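Local coordinates for protein lovastatin nonaketide synthase, polyketide synthase component (Aspergillus terreus, PDB 7CPX) that assembles dihydromonacolin L from malonyl-CoA as a homodimeric polyketide synthase that works together with LovC, at residues Glu1855-Pro1860 with Gly2377-His2382; Ser2146-Thr2151 with Val2177-Cys2182; Val1863-Thr1868 with His1917-Tyr1922. The protein carries 2 engineered substitutions. One frame throughout, in Å; residues are numbered along the deposited sequence.

Interaction 1. Residues Glu1855-Pro1860 with Gly2377-His2382; sequences ETWFVP and GRRAVH
Arg2378 reaches the loop carrying Trp1857 and Phe1858 through two bends in its chain: chi2 (116°) sets CD to one side and chi3 (69°) then swings NE toward the loop carbonyls. The guanidinium arrives with NH2 donating a fairly straight hydrogen bond to Trp1857 O, 3.0 Å long with an N-H...O angle of 156°. The next carbonyl makes no such bond: Phe1858 O lies over one face of the guanidinium, 3.1 Å from Arg2378 CZ. NH1 is used elsewhere, on Leu2152 O, so the arginine ties two loops together.

Phe1858 meets two further helix residues. Its CE2 edge approaches Arg2379, 3.6 Å from CB, the two side chains crossing at about a right angle, while CD1 and CG lie obliquely against His2382 CD2. Arg2379 also runs beside Trp1857, NH2 lying in the plane of the indole at its CD1 edge, 3.5 Å away. This is a loop docked on a helix through an arginine that bonds a loop carbonyl and a phenylalanine lying against the helix side chains, and the helix, 2363-2385, belongs to the Rossmann fold of the ketoreductase domain.

Interaction 2. Residues Ser2146-Thr2151 with Val2177-Cys2182; sequences SIDAET and VQHGAC
Asp2148, whose CB rests on the ring of His2179, has its carboxylate gripped at both oxygens. Ser2146 OG donates a 2.6 Å hydrogen bond to Asp2148 OD1, meeting that oxygen nearly in line with its C-O bond, while OD2 is bonded to Trp2175 NE1. The first of these bonds lies within a type I beta turn from Ser2146 to Ala2149, which is closed by the backbone bond from Ala2149 N to Ser2146 O at 3.1 Å. In Asp2148 a chi1 of 59° puts CG between the backbone N and the carbonyl carbon.

The imidazole of His2179 meets the loop at one face and one edge. Asp2148 CB stands 4.1 Å from the ring centroid and 21° off the normal, a CH-pi contact over the face, displaced toward the rim. Glu2150 O comes to the ring edge, 3.3 Å from His2179 CD2. The ring has a further anchor, because ND1 is bonded to Trp2175 O, in the last turn of the helix that precedes it. In the model the ring stands too close to Asp2148 O, so its exact placement is doubtful.

Beyond the ring, Thr2151 CG2 lies against the backbone, 3.7 Å from His2179 O and 3.8 Å from Gly2180 CA. At the phi of Gly2180 (102°) a side chain would be jammed against the carbonyl O before it and would run into Thr2151 CG2, so the position calls for glycine; here the chain turns away after the helix.

The loop between strands 2139-2143 and 2158-2162 thus covers the C-terminal end of helix 2167-2178. That helix joins parallel strands 2158-2162 and 2183-2187 in the first beta-alpha-beta crossover of the ketoreductase sheet, while Ile2147 leans from the loop onto helix 2363-2385.

Interaction 3. Residues Val1863-Thr1868 with His1917-Tyr1922; sequences VQQMET and HVRPDY
Thr1868 and Arg1919 bring the two backbones closest, their CA atoms 4.3 Å apart, just where the loop of 1863-1868 enters strand 1869-1883 and where strand 1915-1918 gives way to the short 3-10 turn of Pro1920 and Asp1921. Gln1865 is the centre of an inverse gamma turn, and Thr1868 OG1 steadies the bend that follows by donating a 2.6 Å hydrogen bond back to Gln1865 O.

From this bend Gln1865 folds its side chain toward the arginine. Its chain is bent at chi2 (-58°), which sets CD to the side facing Arg1919, whose own bend at chi3 (-78°) brings NE round. The result is a hydrogen bond from Arg1919 NE to Gln1865 OE1, the oxygen lying at the edge of the guanidinium; its modelled length is very short and should not be taken literally. The amide and guanidinium planes stand 42° apart, and the two chains cross obliquely.

Apolar contacts continue the interface. Met1866 SD packs 3.6 Å from Arg1919 CD, so the sulfur lies against the aliphatic part of the arginine. Pro1920 lies against the loop backbone, its CD 3.2 Å from Glu1867 O. At the strand end, Thr1868 CG2 touches His1917 CB at 3.6 Å, and His1917 ND1 is bonded to Thr1870.

Within their own segment, Arg1919 NH1 makes a weak salt bridge with Asp1921 OD2, 3.4 Å long, and NH2 a weak bond to Tyr1922 OH. Chemically, then, the one hydrogen bond across this surface contact runs from a charged donor to a neutral amide, its length doubtful, while the charge pairing of Arg1919 lies within its own segment, where the carboxylate would partly balance the guanidinium.

How the interactions relate
Interaction 1 joins parts 517 residues apart in sequence, and interactions 3 and 2 follow one another inside the span it closes. Interactions 1 and 3 share one loop, that between strands 1849-1853 and 1869-1883: its first half docks on the ketoreductase helix 2363-2385, its second on the end of strand 1915-1918. Their centres lie about 18 Å apart. Interactions 1 and 2 are nearer, about 14 Å between centres, and touch where Trp1857 packs on the turn at Ser2146 and Ile2147. Interactions 2 and 3 remain separate, with about 9 Å between nearest atoms. Interaction 1 thus joins the ketoreductase to the beta-rich part before it, with interaction 2 inside the former and interaction 3 inside the latter.

Interaction 1. Residues Glu1855-Pro1860 with Gly2377-His2382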
ATOM      1  N   GLU A1855      50.215   9.122  11.770  1.00106.06           N
ATOM      2  CA  GLU A1855      51.628   8.986  11.445  1.00106.06           C
ATOM      3  C   GLU A1855      51.836   9.047   9.939  1.00106.06           C
ATOM      4  O   GLU A1855      51.255   8.257   9.189  1.00106.06           O
ATOM      5  CB  GLU A1855      52.163   7.671  12.004  1.00106.06           C
ATOM      6  CG  GLU A1855      52.171   7.600  13.520  1.00106.06           C
ATOM      7  CD  GLU A1855      52.591   6.240  14.037  1.00106.06           C
ATOM      8  OE1 GLU A1855      52.723   5.307  13.216  1.00106.06           O
ATOM      9  OE2 GLU A1855      52.790   6.102  15.262  1.00106.06           O
ATOM     10  N   THR A1856      52.665   9.993   9.498  1.00103.63           N
ATOM     11  CA  THR A1856      53.033  10.093   8.093  1.00103.63           C
ATOM     12  C   THR A1856      54.059   9.045   7.689  1.00103.63           C
ATOM     13  O   THR A1856      54.275   8.838   6.491  1.00103.63           O
ATOM     14  CB  THR A1856      53.579  11.493   7.797  1.00103.63           C
ATOM     15  OG1 THR A1856      52.602  12.476   8.163  1.00103.63           O
ATOM     16  CG2 THR A1856      53.916  11.643   6.322  1.00103.63           C
ATOM     17  N   TRP A1857      54.680   8.376   8.658  1.00101.09           N
ATOM     18  CA  TRP A1857      55.634   7.302   8.396  1.00101.09           C
ATOM     19  C   TRP A1857      56.788   7.787   7.520  1.00101.09           C
ATOM     20  O   TRP A1857      57.176   7.145   6.541  1.00101.09           O
ATOM     21  CB  TRP A1857      54.929   6.095   7.776  1.00101.09           C
ATOM     22  CG  TRP A1857      53.985   5.433   8.729  1.00101.09           C
ATOM     23  CD1 TRP A1857      54.309   4.806   9.895  1.00101.09           C
ATOM     24  CD2 TRP A1857      52.562   5.336   8.604  1.00101.09           C
ATOM     25  NE1 TRP A1857      53.180   4.324  10.504  1.00101.09           N
ATOM     26  CE2 TRP A1857      52.093   4.635   9.732  1.00101.09           C
ATOM     27  CE3 TRP A1857      51.640   5.771   7.649  1.00101.09           C
ATOM     28  CZ2 TRP A1857      50.743   4.360   9.931  1.00101.09           C
ATOM     29  CZ3 TRP A1857      50.300   5.497   7.848  1.00101.09           C
ATOM     30  CH2 TRP A1857      49.864   4.798   8.980  1.00101.09           C
ATOM     31  N   PHE A1858      57.334   8.945   7.885  1.00106.31           N
ATOM     32  CA  PHE A1858      58.625   9.413   7.386  1.00106.31           C
ATOM     33  C   PHE A1858      58.626   9.558   5.863  1.00106.31           C
ATOM     34  O   PHE A1858      59.357   8.874   5.143  1.00106.31           O
ATOM     35  CB  PHE A1858      59.743   8.474   7.845  1.00106.31           C
ATOM     36  CG  PHE A1858      59.606   8.023   9.271  1.00106.31           C
ATOM     37  CD1 PHE A1858      59.913   8.876  10.315  1.00106.31           C
ATOM     38  CD2 PHE A1858      59.172   6.742   9.566  1.00106.31           C
ATOM     39  CE1 PHE A1858      59.788   8.463  11.627  1.00106.31           C
ATOM     40  CE2 PHE A1858      59.044   6.322  10.875  1.00106.31           C
ATOM     41  CZ  PHE A1858      59.353   7.183  11.907  1.00106.31           C
ATOM     42  N   VAL A1859      57.785  10.466   5.378  1.00105.52           N
ATOM     43  CA  VAL A1859      57.847  10.889   3.981  1.00105.52           C
ATOM     44  C   VAL A1859      58.953  11.933   3.870  1.00105.52           C
ATOM     45  O   VAL A1859      58.898  12.961   4.561  1.00105.52           O
ATOM     46  CB  VAL A1859      56.497  11.442   3.497  1.00105.52           C
ATOM     47  CG1 VAL A1859      56.619  11.958   2.074  1.00105.52           C
ATOM     48  CG2 VAL A1859      55.430  10.367   3.580  1.00105.52           C
ATOM     49  N   PRO A1860      59.968  11.728   3.027  1.00109.01           N
ATOM     50  CA  PRO A1860      61.134  12.616   3.028  1.00109.01           C
ATOM     51  C   PRO A1860      60.940  13.935   2.296  1.00109.01           C
ATOM     52  O   PRO A1860      61.905  14.694   2.173  1.00109.01           O
ATOM     53  CB  PRO A1860      62.197  11.761   2.324  1.00109.01           C
ATOM     54  CG  PRO A1860      61.419  10.947   1.361  1.00109.01           C
ATOM     55  CD  PRO A1860      60.102  10.650   2.029  1.00109.01           C
ATOM     56  N   GLY A2377      62.409   0.672   6.740  1.00102.01           N
ATOM     57  CA  GLY A2377      63.708   1.166   6.312  1.00102.01           C
ATOM     58  C   GLY A2377      63.918   2.622   6.682  1.00102.01           C
ATOM     59  O   GLY A2377      64.970   3.003   7.205  1.00102.01           O
ATOM     60  N   ARG A2378      62.910   3.458   6.420  1.00102.97           N
ATOM     61  CA  ARG A2378      63.021   4.870   6.774  1.00102.97           C
ATOM     62  C   ARG A2378      63.144   5.048   8.283  1.00102.97           C
ATOM     63  O   ARG A2378      63.936   5.872   8.757  1.00102.97           O
ATOM     64  CB  ARG A2378      61.819   5.649   6.235  1.00102.97           C
ATOM     65  CG  ARG A2378      61.995   6.160   4.808  1.00102.97           C
ATOM     66  CD  ARG A2378      61.004   5.520   3.851  1.00102.97           C
ATOM     67  NE  ARG A2378      59.635   5.967   4.093  1.00102.97           N
ATOM     68  CZ  ARG A2378      58.862   6.572   3.201  1.00102.97           C
ATOM     69  NH1 ARG A2378      59.267   6.790   1.961  1.00102.97           N
ATOM     70  NH2 ARG A2378      57.643   6.963   3.560  1.00102.97           N
ATOM     71  N   ARG A2379      62.370   4.283   9.054  1.00105.36           N
ATOM     72  CA  ARG A2379      62.443   4.367  10.506  1.00105.36           C
ATOM     73  C   ARG A2379      63.801   3.909  11.014  1.00105.36           C
ATOM     74  O   ARG A2379      64.335   4.482  11.966  1.00105.36           O
ATOM     75  CB  ARG A2379      61.325   3.534  11.135  1.00105.36           C
ATOM     76  CG  ARG A2379      61.349   3.518  12.655  1.00105.36           C
ATOM     77  CD  ARG A2379      60.154   2.779  13.242  1.00105.36           C
ATOM     78  NE  ARG A2379      58.888   3.445  12.946  1.00105.36           N
ATOM     79  CZ  ARG A2379      57.934   2.960  12.162  1.00105.36           C
ATOM     80  NH1 ARG A2379      58.047   1.779  11.573  1.00105.36           N
ATOM     81  NH2 ARG A2379      56.829   3.675  11.969  1.00105.36           N
ATOM     82  N   ALA A2380      64.368   2.867  10.404  1.00105.88           N
ATOM     83  CA  ALA A2380      65.699   2.420  10.791  1.00105.88           C
ATOM     84  C   ALA A2380      66.736   3.492  10.502  1.00105.88           C
ATOM     85  O   ALA A2380      67.631   3.736  11.316  1.00105.88           O
ATOM     86  CB  ALA A2380      66.051   1.125  10.059  1.00105.88           C
ATOM     87  N   VAL A2381      66.626   4.153   9.349  1.00108.06           N
ATOM     88  CA  VAL A2381      67.555   5.236   9.031  1.00108.06           C
ATOM     89  C   VAL A2381      67.429   6.358  10.055  1.00108.06           C
ATOM     90  O   VAL A2381      68.430   6.882  10.559  1.00108.06           O
ATOM     91  CB  VAL A2381      67.312   5.749   7.602  1.00108.06           C
ATOM     92  CG1 VAL A2381      68.020   7.077   7.386  1.00108.06           C
ATOM     93  CG2 VAL A2381      67.789   4.724   6.593  1.00108.06           C
ATOM     94  N   HIS A2382      66.194   6.743  10.380  1.00109.61           N
ATOM     95  CA  HIS A2382      65.992   7.835  11.328  1.00109.61           C
ATOM     96  C   HIS A2382      66.485   7.460  12.722  1.00109.61           C
ATOM     97  O   HIS A2382      67.084   8.289  13.417  1.00109.61           O
ATOM     98  CB  HIS A2382      64.518   8.233  11.359  1.00109.61           C
ATOM     99  CG  HIS A2382      64.045   8.868  10.090  1.00109.61           C
ATOM    100  ND1 HIS A2382      64.693   9.939   9.511  1.00109.61           N
ATOM    101  CD2 HIS A2382      62.992   8.587   9.287  1.00109.61           C
ATOM    102  CE1 HIS A2382      64.059  10.288   8.406  1.00109.61           C
ATOM    103  NE2 HIS A2382      63.024   9.483   8.248  1.00109.61           N
TER

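Interaction 2. Residues Ser2146-Thr2151 with Val2177-Cys2182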
ATOM      1  N   SER A2146      45.802   2.598   8.360  1.00 98.93           N
ATOM      2  CA  SER A2146      46.522   1.731   7.442  1.00 98.93           C
ATOM      3  C   SER A2146      47.872   2.340   7.086  1.00 98.93           C
ATOM      4  O   SER A2146      48.026   3.561   6.989  1.00 98.93           O
ATOM      5  CB  SER A2146      45.702   1.496   6.174  1.00 98.93           C
ATOM      6  OG  SER A2146      46.368   0.605   5.298  1.00 98.93           O
ATOM      7  N   ILE A2147      48.861   1.469   6.886  1.00 99.13           N
ATOM      8  CA  ILE A2147      50.207   1.933   6.573  1.00 99.13           C
ATOM      9  C   ILE A2147      50.203   2.759   5.296  1.00 99.13           C
ATOM     10  O   ILE A2147      50.936   3.751   5.184  1.00 99.13           O
ATOM     11  CB  ILE A2147      51.165   0.732   6.463  1.00 99.13           C
ATOM     12  CG1 ILE A2147      52.619   1.201   6.448  1.00 99.13           C
ATOM     13  CG2 ILE A2147      50.867  -0.065   5.214  1.00 99.13           C
ATOM     14  CD1 ILE A2147      53.102   1.716   7.779  1.00 99.13           C
ATOM     15  N   ASP A2148      49.388   2.371   4.316  1.00 99.50           N
ATOM     16  CA  ASP A2148      49.307   3.055   3.034  1.00 99.50           C
ATOM     17  C   ASP A2148      48.086   3.962   2.936  1.00 99.50           C
ATOM     18  O   ASP A2148      47.641   4.276   1.828  1.00 99.50           O
ATOM     19  CB  ASP A2148      49.297   2.037   1.893  1.00 99.50           C
ATOM     20  CG  ASP A2148      48.134   1.071   1.982  1.00 99.50           C
ATOM     21  OD1 ASP A2148      47.357   1.158   2.955  1.00 99.50           O
ATOM     22  OD2 ASP A2148      47.995   0.223   1.075  1.00 99.50           O
ATOM     23  N   ALA A2149      47.522   4.375   4.073  1.00100.19           N
ATOM     24  CA  ALA A2149      46.411   5.319   4.036  1.00100.19           C
ATOM     25  C   ALA A2149      46.861   6.685   3.541  1.00100.19           C
ATOM     26  O   ALA A2149      46.080   7.406   2.909  1.00100.19           O
ATOM     27  CB  ALA A2149      45.779   5.441   5.421  1.00100.19           C
ATOM     28  N   GLU A2150      48.107   7.055   3.813  1.00104.26           N
ATOM     29  CA  GLU A2150      48.654   8.354   3.454  1.00104.26           C
ATOM     30  C   GLU A2150      49.734   8.187   2.392  1.00104.26           C
ATOM     31  O   GLU A2150      50.209   7.083   2.119  1.00104.26           O
ATOM     32  CB  GLU A2150      49.227   9.055   4.691  1.00104.26           C
ATOM     33  CG  GLU A2150      49.159  10.572   4.644  1.00104.26           C
ATOM     34  CD  GLU A2150      47.740  11.093   4.737  1.00104.26           C
ATOM     35  OE1 GLU A2150      46.809  10.270   4.862  1.00104.26           O
ATOM     36  OE2 GLU A2150      47.555  12.326   4.686  1.00104.26           O
ATOM     37  N   THR A2151      50.115   9.310   1.789  1.00101.55           N
ATOM     38  CA  THR A2151      51.197   9.299   0.815  1.00101.55           C
ATOM     39  C   THR A2151      52.473   8.773   1.458  1.00101.55           C
ATOM     40  O   THR A2151      52.818   9.148   2.583  1.00101.55           O
ATOM     41  CB  THR A2151      51.424  10.703   0.258  1.00101.55           C
ATOM     42  OG1 THR A2151      50.282  11.109  -0.507  1.00101.55           O
ATOM     43  CG2 THR A2151      52.661  10.732  -0.626  1.00101.55           C
ATOM     44  N   VAL A2177      52.297   4.865  -7.373  1.00 99.31           N
ATOM     45  CA  VAL A2177      51.866   6.136  -7.949  1.00 99.31           C
ATOM     46  C   VAL A2177      50.577   6.602  -7.293  1.00 99.31           C
ATOM     47  O   VAL A2177      50.366   7.807  -7.109  1.00 99.31           O
ATOM     48  CB  VAL A2177      51.717   6.031  -9.480  1.00 99.31           C
ATOM     49  CG1 VAL A2177      50.758   4.936  -9.851  1.00 99.31           C
ATOM     50  CG2 VAL A2177      51.246   7.354 -10.058  1.00 99.31           C
ATOM     51  N   GLN A2178      49.695   5.669  -6.931  1.00 97.66           N
ATOM     52  CA  GLN A2178      48.530   6.034  -6.136  1.00 97.66           C
ATOM     53  C   GLN A2178      48.926   6.623  -4.792  1.00 97.66           C
ATOM     54  O   GLN A2178      48.121   7.328  -4.175  1.00 97.66           O
ATOM     55  CB  GLN A2178      47.634   4.817  -5.916  1.00 97.66           C
ATOM     56  CG  GLN A2178      46.781   4.448  -7.111  1.00 97.66           C
ATOM     57  CD  GLN A2178      45.846   3.293  -6.819  1.00 97.66           C
ATOM     58  OE1 GLN A2178      46.216   2.335  -6.140  1.00 97.66           O
ATOM     59  NE2 GLN A2178      44.621   3.382  -7.323  1.00 97.66           N
ATOM     60  N   HIS A2179      50.144   6.351  -4.326  1.00 96.98           N
ATOM     61  CA  HIS A2179      50.615   6.836  -3.036  1.00 96.98           C
ATOM     62  C   HIS A2179      51.895   7.650  -3.183  1.00 96.98           C
ATOM     63  O   HIS A2179      52.843   7.498  -2.408  1.00 96.98           O
ATOM     64  CB  HIS A2179      50.813   5.677  -2.064  1.00 96.98           C
ATOM     65  CG  HIS A2179      49.534   5.147  -1.497  1.00 96.98           C
ATOM     66  ND1 HIS A2179      48.850   4.091  -2.059  1.00 96.98           N
ATOM     67  CD2 HIS A2179      48.806   5.540  -0.426  1.00 96.98           C
ATOM     68  CE1 HIS A2179      47.759   3.851  -1.353  1.00 96.98           C
ATOM     69  NE2 HIS A2179      47.709   4.716  -0.357  1.00 96.98           N
ATOM     70  N   GLY A2180      51.942   8.531  -4.181  1.00100.52           N
ATOM     71  CA  GLY A2180      52.939   9.582  -4.242  1.00100.52           C
ATOM     72  C   GLY A2180      54.090   9.349  -5.197  1.00100.52           C
ATOM     73  O   GLY A2180      54.876  10.278  -5.418  1.00100.52           O
ATOM     74  N   ALA A2181      54.227   8.157  -5.770  1.00101.32           N
ATOM     75  CA  ALA A2181      55.359   7.860  -6.650  1.00101.32           C
ATOM     76  C   ALA A2181      55.044   8.381  -8.047  1.00101.32           C
ATOM     77  O   ALA A2181      54.372   7.727  -8.844  1.00101.32           O
ATOM     78  CB  ALA A2181      55.652   6.368  -6.673  1.00101.32           C
ATOM     79  N   CYS A2182      55.551   9.573  -8.351  1.00107.50           N
ATOM     80  CA  CYS A2182      55.328  10.176  -9.657  1.00107.50           C
ATOM     81  C   CYS A2182      56.270   9.643 -10.728  1.00107.50           C
ATOM     82  O   CYS A2182      56.040   9.906 -11.913  1.00107.50           O
ATOM     83  CB  CYS A2182      55.472  11.697  -9.563  1.00107.50           C
ATOM     84  SG  CYS A2182      54.194  12.497  -8.568  1.00107.50           S
TER

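Interaction 3. Residues Val1863-Thr1868 with His1917-Tyr1922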
ATOM      1  N   VAL A1863      61.286  19.672   1.208  1.00128.07           N
ATOM      2  CA  VAL A1863      62.097  20.666   0.515  1.00128.07           C
ATOM      3  C   VAL A1863      61.237  21.571  -0.361  1.00128.07           C
ATOM      4  O   VAL A1863      61.303  22.800  -0.254  1.00128.07           O
ATOM      5  CB  VAL A1863      63.221  20.001  -0.316  1.00128.07           C
ATOM      6  CG1 VAL A1863      64.256  19.381   0.608  1.00128.07           C
ATOM      7  CG2 VAL A1863      62.666  18.953  -1.280  1.00128.07           C
ATOM      8  N   GLN A1864      60.422  20.982  -1.238  1.00130.22           N
ATOM      9  CA  GLN A1864      59.420  21.779  -1.937  1.00130.22           C
ATOM     10  C   GLN A1864      58.349  22.255  -0.966  1.00130.22           C
ATOM     11  O   GLN A1864      57.870  23.390  -1.064  1.00130.22           O
ATOM     12  CB  GLN A1864      58.802  20.973  -3.080  1.00130.22           C
ATOM     13  CG  GLN A1864      59.817  20.482  -4.099  1.00130.22           C
ATOM     14  CD  GLN A1864      59.169  19.833  -5.307  1.00130.22           C
ATOM     15  OE1 GLN A1864      59.497  18.704  -5.670  1.00130.22           O
ATOM     16  NE2 GLN A1864      58.249  20.550  -5.943  1.00130.22           N
ATOM     17  N   GLN A1865      57.962  21.395  -0.024  1.00128.86           N
ATOM     18  CA  GLN A1865      57.198  21.813   1.150  1.00128.86           C
ATOM     19  C   GLN A1865      58.195  22.246   2.225  1.00128.86           C
ATOM     20  O   GLN A1865      58.348  21.629   3.281  1.00128.86           O
ATOM     21  CB  GLN A1865      56.291  20.688   1.627  1.00128.86           C
ATOM     22  CG  GLN A1865      55.415  20.095   0.533  1.00128.86           C
ATOM     23  CD  GLN A1865      54.516  21.127  -0.120  1.00128.86           C
ATOM     24  OE1 GLN A1865      54.248  22.185   0.450  1.00128.86           O
ATOM     25  NE2 GLN A1865      54.047  20.825  -1.325  1.00128.86           N
ATOM     26  N   MET A1866      58.885  23.343   1.920  1.00129.83           N
ATOM     27  CA  MET A1866      60.080  23.715   2.665  1.00129.83           C
ATOM     28  C   MET A1866      59.763  23.987   4.129  1.00129.83           C
ATOM     29  O   MET A1866      58.730  24.573   4.465  1.00129.83           O
ATOM     30  CB  MET A1866      60.723  24.952   2.037  1.00129.83           C
ATOM     31  CG  MET A1866      59.955  26.247   2.277  1.00129.83           C
ATOM     32  SD  MET A1866      58.236  26.164   1.738  1.00129.83           S
ATOM     33  CE  MET A1866      58.439  26.140  -0.040  1.00129.83           C
ATOM     34  N   GLU A1867      60.671  23.553   5.001  1.00127.12           N
ATOM     35  CA  GLU A1867      60.646  23.910   6.417  1.00127.12           C
ATOM     36  C   GLU A1867      59.286  23.610   7.039  1.00127.12           C
ATOM     37  O   GLU A1867      58.719  24.418   7.778  1.00127.12           O
ATOM     38  CB  GLU A1867      61.018  25.380   6.607  1.00127.12           C
ATOM     39  CG  GLU A1867      62.351  25.763   5.986  1.00127.12           C
ATOM     40  CD  GLU A1867      62.675  27.233   6.165  1.00127.12           C
ATOM     41  OE1 GLU A1867      61.865  27.950   6.789  1.00127.12           O
ATOM     42  OE2 GLU A1867      63.740  27.671   5.680  1.00127.12           O
ATOM     43  N   THR A1868      58.758  22.426   6.737  1.00123.56           N
ATOM     44  CA  THR A1868      57.477  22.026   7.302  1.00123.56           C
ATOM     45  C   THR A1868      57.590  21.971   8.819  1.00123.56           C
ATOM     46  O   THR A1868      58.238  21.078   9.373  1.00123.56           O
ATOM     47  CB  THR A1868      57.037  20.671   6.746  1.00123.56           C
ATOM     48  OG1 THR A1868      56.980  20.735   5.316  1.00123.56           O
ATOM     49  CG2 THR A1868      55.667  20.293   7.288  1.00123.56           C
ATOM     50  N   HIS A1917      52.165  18.695  10.683  1.00114.78           N
ATOM     51  CA  HIS A1917      53.339  19.095   9.913  1.00114.78           C
ATOM     52  C   HIS A1917      52.852  20.035   8.816  1.00114.78           C
ATOM     53  O   HIS A1917      52.325  19.585   7.793  1.00114.78           O
ATOM     54  CB  HIS A1917      54.058  17.877   9.344  1.00114.78           C
ATOM     55  CG  HIS A1917      54.329  16.814  10.360  1.00114.78           C
ATOM     56  ND1 HIS A1917      55.301  16.938  11.329  1.00114.78           N
ATOM     57  CD2 HIS A1917      53.748  15.607  10.565  1.00114.78           C
ATOM     58  CE1 HIS A1917      55.311  15.853  12.082  1.00114.78           C
ATOM     59  NE2 HIS A1917      54.377  15.031  11.640  1.00114.78           N
ATOM     60  N   VAL A1918      53.026  21.338   9.027  1.00119.83           N
ATOM     61  CA  VAL A1918      52.438  22.354   8.159  1.00119.83           C
ATOM     62  C   VAL A1918      53.500  23.375   7.780  1.00119.83           C
ATOM     63  O   VAL A1918      54.348  23.738   8.600  1.00119.83           O
ATOM     64  CB  VAL A1918      51.241  23.048   8.838  1.00119.83           C
ATOM     65  CG1 VAL A1918      51.708  23.867  10.026  1.00119.83           C
ATOM     66  CG2 VAL A1918      50.500  23.922   7.842  1.00119.83           C
ATOM     67  N   ARG A1919      53.433  23.857   6.540  1.00124.10           N
ATOM     68  CA  ARG A1919      54.407  24.823   6.064  1.00124.10           C
ATOM     69  C   ARG A1919      54.310  26.117   6.873  1.00124.10           C
ATOM     70  O   ARG A1919      53.237  26.465   7.374  1.00124.10           O
ATOM     71  CB  ARG A1919      54.190  25.122   4.581  1.00124.10           C
ATOM     72  CG  ARG A1919      55.039  24.272   3.650  1.00124.10           C
ATOM     73  CD  ARG A1919      54.923  24.717   2.197  1.00124.10           C
ATOM     74  NE  ARG A1919      53.693  24.247   1.567  1.00124.10           N
ATOM     75  CZ  ARG A1919      52.703  25.023   1.145  1.00124.10           C
ATOM     76  NH1 ARG A1919      52.757  26.342   1.247  1.00124.10           N
ATOM     77  NH2 ARG A1919      51.629  24.461   0.597  1.00124.10           N
ATOM     78  N   PRO A1920      55.417  26.851   7.017  1.00123.64           N
ATOM     79  CA  PRO A1920      55.365  28.105   7.785  1.00123.64           C
ATOM     80  C   PRO A1920      54.408  29.129   7.210  1.00123.64           C
ATOM     81  O   PRO A1920      53.922  29.989   7.955  1.00123.64           O
ATOM     82  CB  PRO A1920      56.816  28.610   7.741  1.00123.64           C
ATOM     83  CG  PRO A1920      57.637  27.422   7.375  1.00123.64           C
ATOM     84  CD  PRO A1920      56.770  26.580   6.501  1.00123.64           C
ATOM     85  N   ASP A1921      54.121  29.068   5.908  1.00124.46           N
ATOM     86  CA  ASP A1921      53.214  30.034   5.300  1.00124.46           C
ATOM     87  C   ASP A1921      51.829  29.997   5.931  1.00124.46           C
ATOM     88  O   ASP A1921      51.086  30.978   5.828  1.00124.46           O
ATOM     89  CB  ASP A1921      53.102  29.771   3.797  1.00124.46           C
ATOM     90  CG  ASP A1921      54.448  29.785   3.101  1.00124.46           C
ATOM     91  OD1 ASP A1921      55.353  30.507   3.568  1.00124.46           O
ATOM     92  OD2 ASP A1921      54.600  29.074   2.086  1.00124.46           O
ATOM     93  N   TYR A1922      51.468  28.890   6.580  1.00122.59           N
ATOM     94  CA  TYR A1922      50.158  28.720   7.194  1.00122.59           C
ATOM     95  C   TYR A1922      50.229  28.797   8.716  1.00122.59           C
ATOM     96  O   TYR A1922      49.380  28.235   9.410  1.00122.59           O
ATOM     97  CB  TYR A1922      49.543  27.388   6.769  1.00122.59           C
ATOM     98  CG  TYR A1922      49.407  27.215   5.275  1.00122.59           C
ATOM     99  CD1 TYR A1922      48.298  27.698   4.599  1.00122.59           C
ATOM    100  CD2 TYR A1922      50.386  26.561   4.543  1.00122.59           C
ATOM    101  CE1 TYR A1922      48.170  27.539   3.234  1.00122.59           C
ATOM    102  CE2 TYR A1922      50.266  26.398   3.181  1.00122.59           C
ATOM    103  CZ  TYR A1922      49.157  26.888   2.529  1.00122.59           C
ATOM    104  OH  TYR A1922      49.036  26.726   1.168  1.00122.59           O
TER